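Local coordinates for MGS-M5 (PDB 4Q3N), which probably catalyses the NAD-dependent interconversion of L-lactate and pyruvate, at residues 255-259 with 269-275; 124-128 with 305-309; 120-124 with 173-177; 138-142 with 277-282. All coordinates share one frame. Where two conformers were deposited one is given. Residue numbers count along the deposited sequence, not the author numbering.

The four contacts cluster where the nucleotide-binding domain meets the alpha/beta C-terminal domain. Contact 1 is the hairpin of strands 251-258 and 270-278 in the C-terminal domain; contacts 2, 3 and 4 each join the two domains. The centre of contact 1 lies about 11 Å from those of contacts 2 and 4 and about 9 Å from that of contact 3. Contacts 2 and 3 share Asp124 on helix 123-134, whereas contacts 1 and 4 share strand 270-278. Along the chain, contact 1 is nested within contact 4 and both within contact 2, while contact 3 crosses contact 4. A hydrogen bond between Ser256 OG and Asp124 OD1 (2.6 Å) links contact 1 to contacts 2 and 3 across the domain boundary.

Contact 1. Residues 255-259 with 269-275; sequences ISVLN and VYIGLPA
Strands 255-258 and 270-275 form a twisted antiparallel beta hairpin of the lactate/malate dehydrogenase C-terminal domain; their axes approach to 4.1 Å, at 127° between N-to-C directions. Ile255-Leu273 and Val257-Ile271 are hydrogen-bonded pairs: Ile255 N to Leu273 O and Val257 N to Ile271 O are 3.0 Å, the return bonds from Leu273 N to Ile255 O and Ile271 N to Val257 O 2.9 Å. Ser256-Gly272 and Leu258-Tyr270 are non-hydrogen-bonded pairs, and Asn259 N reaches Val269 O at 3.0 Å.

One face carries Ile255 (p,t), Val257 (m), Ile271 (t,t) and Leu273 (m,t); Val257 CG2 meets Leu273 CB at 3.9 Å, Ile255 CG1 lies 4.0 Å from Ala275 CB, and Ile271 packs on helix 292-311. On the other face, Ser256 (m) hydrogen-bonds to Asp124 and the Tyr270 hydroxyl to the Val141 carbonyl; Leu258 and Tyr270 pack on helix 123-134. Tyr270, with chi1 near -97°, turns its ring face to Leu258 (t,p): Leu258 CB sits 4.1 Å from the Tyr270 ring centroid, 25° off the normal.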
loop_
_atom_site.group_PDB
_atom_site.type_symbol
_atom_site.label_atom_id
_atom_site.label_comp_id
_atom_site.label_asym_id
_atom_site.label_seq_id
_atom_site.Cartn_x
_atom_site.Cartn_y
_atom_site.Cartn_z
ATOM N N ILE A 255 -8.893 3.562 -23.295
ATOM C CA ILE A 255 -8.269 2.325 -23.781
ATOM C C ILE A 255 -8.766 2.083 -25.178
ATOM O O ILE A 255 -9.710 2.752 -25.611
ATOM C CB ILE A 255 -8.635 1.112 -22.896
ATOM C CG1 ILE A 255 -10.139 1.116 -22.582
ATOM C CG2 ILE A 255 -7.938 1.218 -21.553
ATOM C CD1 ILE A 255 -10.658 -0.236 -22.103
ATOM N N SER A 256 -8.130 1.145 -25.890
ATOM C CA SER A 256 -8.608 0.692 -27.186
ATOM C C SER A 256 -9.865 -0.153 -27.034
ATOM O O SER A 256 -9.815 -1.215 -26.421
ATOM C CB SER A 256 -7.545 -0.135 -27.930
ATOM O OG SER A 256 -6.356 0.588 -28.183
ATOM N N VAL A 257 -10.971 0.301 -27.624
ATOM C CA VAL A 257 -12.249 -0.433 -27.551
ATOM C C VAL A 257 -12.944 -0.340 -28.875
ATOM O O VAL A 257 -12.659 0.574 -29.683
ATOM C CB VAL A 257 -13.194 0.141 -26.464
ATOM C CG1 VAL A 257 -12.709 -0.259 -25.093
ATOM C CG2 VAL A 257 -13.285 1.682 -26.594
ATOM N N LEU A 258 -13.874 -1.259 -29.106
ATOM C CA LEU A 258 -14.600 -1.278 -30.364
ATOM C C LEU A 258 -15.633 -0.154 -30.337
ATOM O O LEU A 258 -16.571 -0.200 -29.515
ATOM C CB LEU A 258 -15.291 -2.619 -30.581
ATOM C CG LEU A 258 -16.030 -2.753 -31.925
ATOM C CD1 LEU A 258 -14.996 -2.863 -33.128
ATOM C CD2 LEU A 258 -17.015 -3.941 -31.943
ATOM N N ASN A 259 -15.499 0.831 -31.224
ATOM C CA ASN A 259 -16.454 1.957 -31.212
ATOM C C ASN A 259 -17.897 1.470 -31.306
ATOM O O ASN A 259 -18.715 1.738 -30.416
ATOM C CB ASN A 259 -16.204 2.945 -32.349
ATOM C CG ASN A 259 -17.237 4.096 -32.335
ATOM O OD1 ASN A 259 -17.490 4.680 -31.292
ATOM N ND2 ASN A 259 -17.860 4.376 -33.474
ATOM N N VAL A 269 -13.931 -0.321 -35.793
ATOM C CA VAL A 269 -12.545 -0.100 -35.424
ATOM C C VAL A 269 -12.402 -0.153 -33.939
ATOM O O VAL A 269 -13.337 0.226 -33.208
ATOM C CB VAL A 269 -11.991 1.270 -35.850
ATOM C CG1 VAL A 269 -11.825 1.354 -37.348
ATOM C CG2 VAL A 269 -12.887 2.406 -35.349
ATOM N N TYR A 270 -11.236 -0.606 -33.477
ATOM C CA TYR A 270 -10.847 -0.420 -32.099
ATOM C C TYR A 270 -10.149 0.903 -32.103
ATOM O O TYR A 270 -9.371 1.195 -33.043
ATOM C CB TYR A 270 -9.930 -1.533 -31.609
ATOM C CG TYR A 270 -10.668 -2.630 -30.851
ATOM C CD1 TYR A 270 -11.473 -3.556 -31.538
ATOM C CD2 TYR A 270 -10.561 -2.740 -29.456
ATOM C CE1 TYR A 270 -12.139 -4.579 -30.858
ATOM C CE2 TYR A 270 -11.214 -3.785 -28.759
ATOM C CZ TYR A 270 -12.009 -4.678 -29.468
ATOM O OH TYR A 270 -12.668 -5.689 -28.807
ATOM N N ILE A 271 -10.432 1.724 -31.098
ATOM C CA ILE A 271 -9.858 3.067 -31.051
ATOM C C ILE A 271 -9.866 3.584 -29.605
ATOM O O ILE A 271 -10.637 3.096 -28.788
ATOM C CB ILE A 271 -10.659 4.003 -32.020
ATOM C CG1 ILE A 271 -9.940 5.329 -32.281
ATOM C CG2 ILE A 271 -12.107 4.146 -31.541
ATOM C CD1 ILE A 271 -10.646 6.132 -33.424
ATOM N N GLY A 272 -8.959 4.499 -29.278
ATOM C CA GLY A 272 -8.774 4.951 -27.897
ATOM C C GLY A 272 -9.939 5.850 -27.462
ATOM O O GLY A 272 -10.145 6.949 -28.010
ATOM N N LEU A 273 -10.742 5.344 -26.526
ATOM C CA LEU A 273 -11.904 6.062 -25.990
ATOM C C LEU A 273 -11.988 5.787 -24.493
ATOM O O LEU A 273 -11.561 4.732 -24.033
ATOM C CB LEU A 273 -13.214 5.615 -26.686
ATOM C CG LEU A 273 -13.248 5.854 -28.211
ATOM C CD1 LEU A 273 -14.450 5.077 -28.820
ATOM C CD2 LEU A 273 -13.315 7.387 -28.563
ATOM N N PRO A 274 -12.566 6.726 -23.728
ATOM C CA PRO A 274 -12.736 6.453 -22.293
ATOM C C PRO A 274 -13.769 5.329 -22.093
ATOM O O PRO A 274 -14.822 5.323 -22.714
ATOM C CB PRO A 274 -13.232 7.789 -21.729
ATOM C CG PRO A 274 -13.932 8.470 -22.880
ATOM C CD PRO A 274 -13.197 7.992 -24.153
ATOM N N ALA A 275 -13.461 4.379 -21.232
ATOM C CA ALA A 275 -14.370 3.266 -21.039
ATOM C C ALA A 275 -14.397 2.862 -19.574
ATOM O O ALA A 275 -13.425 3.059 -18.846
ATOM C CB ALA A 275 -13.950 2.051 -21.955
#

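Contact 2. Residues 124-128 with 305-309; sequences DVLAY and LRKNL
Leu309 lays its CD1 methyl over the face of the Tyr128 ring, 3.7 Å from the centroid and 15° off the normal, a CH-pi contact in which Leu309 CD1 comes within 3.6 Å of Tyr128 CG. The rotamers permit this overlap: Tyr128 is t with chi2 near -85°, and Leu309 is m,t. Both segments are helical throughout, as the backbone bonds from Tyr128 N to Asp124 O (3.3 Å) and from Leu309 N to Leu305 O (2.9 Å) confirm. Their short axes pass at 10.2 Å with a signed crossing angle of -54°, and the closest CA pair is Val125-Leu305, 6.5 Å apart.

Val125 (m) fits among three residues of 305-309: its CG1 lies 3.8 Å from Leu305 CD2 and 4.0 Å from Asn308 ND2, while Val125 CB is 4.1 Å from Leu309 CD2. Leu305 (m,t) also places CD2 3.8 Å from Asp124 CB. At the polar margin, Arg306 NH1 gives a weak hydrogen bond to Tyr128 OH at 3.4 Å; NH1 also bonds to the Gln268 carbonyl, and NH2 forms salt bridges with Asp310 and the C-terminal carboxylate of Tyr314.

The evidence describes apolar helix-helix packing between domains: in this lactate/malate dehydrogenase fold, the last helix, 292-311, lies against helix 123-134 of the Rossmann domain.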
loop_
_atom_site.group_PDB
_atom_site.type_symbol
_atom_site.label_atom_id
_atom_site.label_comp_id
_atom_site.label_asym_id
_atom_site.label_seq_id
_atom_site.Cartn_x
_atom_site.Cartn_y
_atom_site.Cartn_z
ATOM N N ASP A 124 -4.143 -0.429 -31.658
ATOM C CA ASP A 124 -5.563 -0.356 -32.024
ATOM C C ASP A 124 -5.878 -1.390 -33.080
ATOM O O ASP A 124 -6.887 -2.078 -32.987
ATOM C CB ASP A 124 -5.947 1.050 -32.505
ATOM C CG ASP A 124 -5.656 2.107 -31.441
ATOM O OD1 ASP A 124 -6.254 2.022 -30.345
ATOM O OD2 ASP A 124 -4.784 2.976 -31.678
ATOM N N VAL A 125 -5.005 -1.542 -34.081
ATOM C CA VAL A 125 -5.320 -2.499 -35.138
ATOM C C VAL A 125 -5.170 -3.914 -34.578
ATOM O O VAL A 125 -6.017 -4.760 -34.841
ATOM C CB VAL A 125 -4.451 -2.311 -36.425
ATOM C CG1 VAL A 125 -4.398 -0.833 -36.860
ATOM C CG2 VAL A 125 -3.078 -2.889 -36.257
ATOM N N LEU A 126 -4.170 -4.151 -33.733
ATOM C CA LEU A 126 -3.913 -5.498 -33.241
ATOM C C LEU A 126 -4.961 -5.936 -32.219
ATOM O O LEU A 126 -5.284 -7.124 -32.132
ATOM C CB LEU A 126 -2.489 -5.596 -32.656
ATOM C CG LEU A 126 -1.390 -5.476 -33.735
ATOM C CD1 LEU A 126 -0.028 -5.613 -33.085
ATOM C CD2 LEU A 126 -1.573 -6.477 -34.935
ATOM N N ALA A 127 -5.544 -4.977 -31.509
ATOM C CA ALA A 127 -6.680 -5.292 -30.631
ATOM C C ALA A 127 -7.889 -5.748 -31.442
ATOM O O ALA A 127 -8.612 -6.714 -31.071
ATOM C CB ALA A 127 -7.043 -4.060 -29.732
ATOM N N TYR A 128 -8.122 -5.100 -32.566
ATOM C CA TYR A 128 -9.211 -5.531 -33.447
ATOM C C TYR A 128 -8.919 -6.954 -33.952
ATOM O O TYR A 128 -9.817 -7.824 -34.027
ATOM C CB TYR A 128 -9.371 -4.546 -34.633
ATOM C CG TYR A 128 -10.557 -4.817 -35.544
ATOM C CD1 TYR A 128 -10.460 -5.722 -36.587
ATOM C CD2 TYR A 128 -11.766 -4.153 -35.358
ATOM C CE1 TYR A 128 -11.544 -5.986 -37.422
ATOM C CE2 TYR A 128 -12.843 -4.389 -36.182
ATOM C CZ TYR A 128 -12.726 -5.314 -37.213
ATOM O OH TYR A 128 -13.797 -5.549 -38.032
ATOM N N LEU A 305 -7.378 3.985 -39.172
ATOM C CA LEU A 305 -7.362 2.620 -38.668
ATOM C C LEU A 305 -8.209 1.705 -39.517
ATOM O O LEU A 305 -7.821 0.553 -39.822
ATOM C CB LEU A 305 -7.841 2.588 -37.205
ATOM C CG LEU A 305 -6.973 3.358 -36.201
ATOM C CD1 LEU A 305 -7.714 3.578 -34.844
ATOM C CD2 LEU A 305 -5.648 2.604 -35.973
ATOM N N ARG A 306 -9.349 2.205 -39.964
ATOM C CA ARG A 306 -10.181 1.375 -40.822
ATOM C C ARG A 306 -9.437 1.070 -42.147
ATOM O O ARG A 306 -9.533 -0.041 -42.700
ATOM C CB ARG A 306 -11.538 2.045 -41.090
ATOM C CG ARG A 306 -12.564 1.103 -41.709
ATOM C CD ARG A 306 -12.730 -0.141 -40.815
ATOM N NE ARG A 306 -12.213 -1.314 -41.498
ATOM C CZ ARG A 306 -12.464 -2.577 -41.166
ATOM N NH1 ARG A 306 -13.230 -2.866 -40.108
ATOM N NH2 ARG A 306 -11.964 -3.558 -41.920
ATOM N N LYS A 307 -8.679 2.035 -42.654
ATOM C CA LYS A 307 -7.947 1.791 -43.919
ATOM C C LYS A 307 -6.839 0.741 -43.696
ATOM O O LYS A 307 -6.614 -0.143 -44.546
ATOM C CB LYS A 307 -7.348 3.100 -44.450
ATOM C CG LYS A 307 -6.496 2.961 -45.741
ATOM C CD LYS A 307 -7.333 2.413 -46.891
ATOM C CE LYS A 307 -6.637 2.633 -48.228
ATOM N NZ LYS A 307 -5.219 2.147 -48.185
ATOM N N ASN A 308 -6.134 0.875 -42.567
ATOM C CA ASN A 308 -5.158 -0.121 -42.141
ATOM C C ASN A 308 -5.796 -1.514 -42.115
ATOM O O ASN A 308 -5.292 -2.435 -42.725
ATOM C CB ASN A 308 -4.595 0.207 -40.751
ATOM C CG ASN A 308 -3.618 1.384 -40.750
ATOM O OD1 ASN A 308 -3.069 1.773 -41.778
ATOM N ND2 ASN A 308 -3.417 1.961 -39.581
ATOM N N LEU A 309 -6.930 -1.657 -41.429
ATOM C CA LEU A 309 -7.624 -2.946 -41.329
ATOM C C LEU A 309 -8.073 -3.466 -42.690
ATOM O O LEU A 309 -7.925 -4.651 -42.961
ATOM C CB LEU A 309 -8.840 -2.858 -40.359
ATOM C CG LEU A 309 -8.522 -2.703 -38.868
ATOM C CD1 LEU A 309 -9.778 -2.354 -38.001
ATOM C CD2 LEU A 309 -7.788 -3.923 -38.275
#

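Contact 3. Residues 120-124 with 173-177; sequences SNPVD and LGEHG. With ACT (acetate ion), chain J.
Residues 120-122 form a loop with a cis peptide before Pro122, the N-cap of the helix starting at Val123, while 173-177 is irregular and His176 centres an inverse gamma turn. The nearest CA pair, Asp124-Glu175, is 6.6 Å apart.

One direct hydrogen bond joins the segments: Asp124 (m) OD2 accepts from His176 N at 2.8 Å and 162°; its OD1 is bonded to Ser256.

Two waters bridge the segments: water 1 accepts from Val123 N at 3.2 Å and donates to His176 O at 2.9 Å, and water 2 donates to Asp124 OD1 at 2.7 Å and Gly174 O at 2.8 Å.

In packing, Val123 (p) brings CG1 to 3.7 Å from His176 CB, and Asn121 ND2 lies 3.4 Å from His176 CD2.

His176, with chi1 t, donates from NE2 to acetate OXT at 3.0 Å. With ND1 bonded to Asp149, His176 is consistent with the His-Asp proton relay of the family, and the acetate, probably from the crystallisation liquor, may mark the substrate pocket.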
loop_
_atom_site.group_PDB
_atom_site.type_symbol
_atom_site.label_atom_id
_atom_site.label_comp_id
_atom_site.label_asym_id
_atom_site.label_seq_id
_atom_site.Cartn_x
_atom_site.Cartn_y
_atom_site.Cartn_z
ATOM N N SER A 120 0.749 -4.871 -27.685
ATOM C CA SER A 120 1.592 -4.881 -28.885
ATOM C C SER A 120 1.232 -3.732 -29.812
ATOM O O SER A 120 0.066 -3.460 -29.961
ATOM C CB SER A 120 1.416 -6.202 -29.639
ATOM O OG SER A 120 1.680 -7.313 -28.813
ATOM N N ASN A 121 2.202 -3.118 -30.488
ATOM C CA ASN A 121 1.908 -2.061 -31.448
ATOM C C ASN A 121 1.895 -2.568 -32.864
ATOM O O ASN A 121 2.690 -3.425 -33.186
ATOM C CB ASN A 121 2.932 -0.928 -31.342
ATOM C CG ASN A 121 2.691 -0.067 -30.112
ATOM O OD1 ASN A 121 3.614 0.228 -29.353
ATOM N ND2 ASN A 121 1.437 0.311 -29.901
ATOM N N PRO A 122 1.015 -2.003 -33.729
ATOM C CA PRO A 122 0.086 -0.889 -33.433
ATOM C C PRO A 122 -1.156 -1.399 -32.702
ATOM O O PRO A 122 -1.895 -2.265 -33.194
ATOM C CB PRO A 122 -0.252 -0.323 -34.835
ATOM C CG PRO A 122 -0.039 -1.456 -35.742
ATOM C CD PRO A 122 1.051 -2.318 -35.175
ATOM N N VAL A 123 -1.344 -0.897 -31.503
ATOM C CA VAL A 123 -2.222 -1.540 -30.561
ATOM C C VAL A 123 -3.705 -1.500 -31.002
ATOM O O VAL A 123 -4.442 -2.447 -30.775
ATOM C CB VAL A 123 -2.038 -0.904 -29.149
ATOM C CG1 VAL A 123 -2.406 0.606 -29.163
ATOM C CG2 VAL A 123 -2.888 -1.655 -28.080
ATOM N N ASP A 124 -4.143 -0.429 -31.658
ATOM C CA ASP A 124 -5.563 -0.356 -32.024
ATOM C C ASP A 124 -5.878 -1.390 -33.080
ATOM O O ASP A 124 -6.887 -2.078 -32.987
ATOM C CB ASP A 124 -5.947 1.050 -32.505
ATOM C CG ASP A 124 -5.656 2.107 -31.441
ATOM O OD1 ASP A 124 -6.254 2.022 -30.345
ATOM O OD2 ASP A 124 -4.784 2.976 -31.678
ATOM N N LEU A 173 -7.380 10.948 -27.051
ATOM C CA LEU A 173 -8.277 10.039 -27.749
ATOM C C LEU A 173 -7.742 9.656 -29.113
ATOM O O LEU A 173 -6.877 10.354 -29.699
ATOM C CB LEU A 173 -9.677 10.654 -27.950
ATOM C CG LEU A 173 -10.296 11.098 -26.593
ATOM C CD1 LEU A 173 -11.629 11.764 -26.844
ATOM C CD2 LEU A 173 -10.453 9.910 -25.685
ATOM N N GLY A 174 -8.359 8.616 -29.674
ATOM C CA GLY A 174 -8.068 8.261 -31.064
ATOM C C GLY A 174 -7.010 7.180 -31.179
ATOM O O GLY A 174 -6.829 6.342 -30.268
ATOM N N GLU A 175 -6.314 7.179 -32.321
ATOM C CA GLU A 175 -5.251 6.217 -32.578
ATOM C C GLU A 175 -4.106 6.448 -31.602
ATOM O O GLU A 175 -3.715 7.581 -31.390
ATOM C CB GLU A 175 -4.762 6.385 -34.014
ATOM C CG GLU A 175 -3.562 5.542 -34.346
ATOM C CD GLU A 175 -2.855 6.024 -35.625
ATOM O OE1 GLU A 175 -2.879 7.239 -35.942
ATOM O OE2 GLU A 175 -2.293 5.161 -36.329
ATOM N N HIS A 176 -3.576 5.401 -30.982
ATOM C CA HIS A 176 -2.317 5.526 -30.231
ATOM C C HIS A 176 -1.191 5.648 -31.292
ATOM O O HIS A 176 -0.637 4.659 -31.727
ATOM C CB HIS A 176 -2.118 4.314 -29.319
ATOM C CG HIS A 176 -0.762 4.205 -28.679
ATOM N ND1 HIS A 176 -0.293 5.107 -27.747
ATOM C CD2 HIS A 176 0.196 3.245 -28.778
ATOM C CE1 HIS A 176 0.901 4.730 -27.325
ATOM N NE2 HIS A 176 1.225 3.603 -27.940
ATOM N N GLY A 177 -0.869 6.868 -31.700
ATOM C CA GLY A 177 0.013 7.080 -32.874
ATOM C C GLY A 177 -0.218 8.506 -33.322
ATOM O O GLY A 177 -0.800 9.313 -32.554
HETATM C C ACT J . 4.388 1.770 -25.934
HETATM O O ACT J . 4.437 2.541 -24.952
HETATM O OXT ACT J . 3.483 1.983 -26.823
HETATM C CH3 ACT J . 5.433 0.677 -26.005
HETATM O O HOH W 1 0.133 1.885 -31.675
HETATM O O HOH W 2 -5.765 4.154 -28.843
#

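Contact 4. Residues 138-142 with 277-282; sequences HSRVI and LNKDGV
Residues 138-140 form a 3-10 turn, with Val141 N bonded to His138 O at 3.3 Å, before the strand beginning at Val141.

Ser139 is the first to meet 277-282, the tip of a hairpin: its carbonyl O accepts from Val282 N at 2.8 Å and 167°, and lies 3.5 Å from Gly281 CA in a CA-H...O contact. A CB at Gly281 would fall 2.3 Å from Ser139 O, a clash. Ser139 OG (p), bonded to His137, is 2.7 Å from water 3, which donates to Asp280 O at 2.7 Å.

Arg140 (m,m,m) starts away but curls back over the type I turn from Asn278 to Gly281, so that NH1 donates to Asp280 O at 3.0 Å and to water 4 at 3.1 Å; that water donates to Lys279 O at 3.0 Å. Gly281 N to Asn278 O and Asn278 N to Gly281 O, both 3.0 Å, close the turn, and Asn278 OD1 accepts from Asp280 N at 2.8 Å in an Asx turn.

Ile142 (p,t) supplies the apolar contacts, CG2 to Val282 CG2 at 3.4 Å and CD1 to Leu277 CD2 at 4.1 Å.

Chemically, the polar part of this junction between the Rossmann-domain edge and the C-terminal-domain hairpin rests on backbone carbonyls rather than paired charges, beside the apolar contacts of Ile142: across the segments, each direct hydrogen bond ends on a main-chain oxygen.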
loop_
_atom_site.group_PDB
_atom_site.type_symbol
_atom_site.label_atom_id
_atom_site.label_comp_id
_atom_site.label_asym_id
_atom_site.label_seq_id
_atom_site.Cartn_x
_atom_site.Cartn_y
_atom_site.Cartn_z
ATOM N N HIS A 138 -16.678 -8.374 -27.760
ATOM C CA HIS A 138 -15.719 -7.273 -27.786
ATOM C C HIS A 138 -15.580 -6.631 -26.406
ATOM O O HIS A 138 -14.586 -5.965 -26.165
ATOM C CB HIS A 138 -16.117 -6.220 -28.828
ATOM C CG HIS A 138 -17.542 -5.786 -28.733
ATOM N ND1 HIS A 138 -17.940 -4.705 -27.969
ATOM C CD2 HIS A 138 -18.667 -6.291 -29.295
ATOM C CE1 HIS A 138 -19.250 -4.560 -28.075
ATOM N NE2 HIS A 138 -19.714 -5.510 -28.870
ATOM N N SER A 139 -16.531 -6.842 -25.483
ATOM C CA SER A 139 -16.327 -6.222 -24.142
ATOM C C SER A 139 -15.195 -6.924 -23.342
ATOM O O SER A 139 -14.802 -6.464 -22.263
ATOM C CB SER A 139 -17.623 -6.264 -23.316
ATOM O OG SER A 139 -18.048 -7.607 -23.143
ATOM N N ARG A 140 -14.762 -8.087 -23.830
ATOM C CA ARG A 140 -13.727 -8.919 -23.179
ATOM C C ARG A 140 -12.390 -8.835 -23.887
ATOM O O ARG A 140 -11.455 -9.573 -23.565
ATOM C CB ARG A 140 -14.154 -10.391 -23.189
ATOM C CG ARG A 140 -15.615 -10.593 -22.787
ATOM C CD ARG A 140 -15.767 -10.703 -21.262
ATOM N NE ARG A 140 -15.145 -11.914 -20.718
ATOM C CZ ARG A 140 -14.960 -12.124 -19.413
ATOM N NH1 ARG A 140 -15.396 -11.219 -18.527
ATOM N NH2 ARG A 140 -14.389 -13.250 -18.983
ATOM N N VAL A 141 -12.316 -8.000 -24.907
ATOM C CA VAL A 141 -11.005 -7.813 -25.588
ATOM C C VAL A 141 -10.723 -6.335 -25.709
ATOM O O VAL A 141 -11.533 -5.598 -26.269
ATOM C CB VAL A 141 -10.981 -8.443 -27.017
ATOM C CG1 VAL A 141 -9.614 -8.154 -27.724
ATOM C CG2 VAL A 141 -11.254 -9.932 -26.928
ATOM N N ILE A 142 -9.606 -5.897 -25.146
ATOM C CA ILE A 142 -9.258 -4.501 -25.191
ATOM C C ILE A 142 -7.803 -4.324 -25.547
ATOM O O ILE A 142 -6.989 -5.273 -25.482
ATOM C CB ILE A 142 -9.536 -3.805 -23.792
ATOM C CG1 ILE A 142 -8.761 -4.514 -22.684
ATOM C CG2 ILE A 142 -11.015 -3.845 -23.497
ATOM C CD1 ILE A 142 -8.865 -3.820 -21.306
ATOM N N LEU A 277 -14.243 0.136 -16.867
ATOM C CA LEU A 277 -13.695 -1.219 -16.648
ATOM C C LEU A 277 -14.098 -1.806 -15.291
ATOM O O LEU A 277 -13.989 -1.134 -14.260
ATOM C CB LEU A 277 -12.178 -1.192 -16.712
ATOM C CG LEU A 277 -11.608 -0.990 -18.124
ATOM C CD1 LEU A 277 -10.099 -0.703 -18.044
ATOM C CD2 LEU A 277 -11.834 -2.295 -18.896
ATOM N N ASN A 278 -14.495 -3.070 -15.281
ATOM C CA ASN A 278 -14.765 -3.743 -14.019
ATOM C C ASN A 278 -14.374 -5.222 -14.231
ATOM O O ASN A 278 -13.710 -5.547 -15.213
ATOM C CB ASN A 278 -16.244 -3.537 -13.593
ATOM C CG ASN A 278 -17.234 -4.194 -14.539
ATOM O OD1 ASN A 278 -16.918 -5.188 -15.161
ATOM N ND2 ASN A 278 -18.463 -3.635 -14.637
ATOM N N LYS A 279 -14.773 -6.117 -13.342
ATOM C CA LYS A 279 -14.265 -7.498 -13.358
ATOM C C LYS A 279 -14.698 -8.252 -14.597
ATOM O O LYS A 279 -14.129 -9.287 -14.960
ATOM C CB LYS A 279 -14.768 -8.276 -12.131
ATOM C CG LYS A 279 -16.254 -8.573 -12.150
ATOM C CD LYS A 279 -16.650 -9.305 -10.853
ATOM C CE LYS A 279 -18.160 -9.375 -10.725
ATOM N NZ LYS A 279 -18.744 -10.254 -11.800
ATOM N N ASP A 280 -15.726 -7.736 -15.235
ATOM C CA ASP A 280 -16.306 -8.425 -16.429
ATOM C C ASP A 280 -15.734 -7.865 -17.731
ATOM O O ASP A 280 -16.094 -8.348 -18.807
ATOM C CB ASP A 280 -17.822 -8.271 -16.471
ATOM C CG ASP A 280 -18.502 -8.889 -15.265
ATOM O OD1 ASP A 280 -18.144 -10.039 -14.931
ATOM O OD2 ASP A 280 -19.354 -8.200 -14.647
ATOM N N GLY A 281 -14.863 -6.860 -17.626
ATOM C CA GLY A 281 -14.282 -6.216 -18.814
ATOM C C GLY A 281 -14.874 -4.815 -19.039
ATOM O O GLY A 281 -15.001 -4.051 -18.098
ATOM N N VAL A 282 -15.285 -4.496 -20.261
ATOM C CA VAL A 282 -15.779 -3.156 -20.568
ATOM C C VAL A 282 -17.296 -3.061 -20.276
ATOM O O VAL A 282 -18.094 -3.679 -20.954
ATOM C CB VAL A 282 -15.531 -2.780 -22.065
ATOM C CG1 VAL A 282 -16.065 -1.369 -22.339
ATOM C CG2 VAL A 282 -14.030 -2.819 -22.330
HETATM O O HOH W 3 -18.191 -7.998 -20.456
HETATM O O HOH W 4 -14.927 -12.101 -15.641
#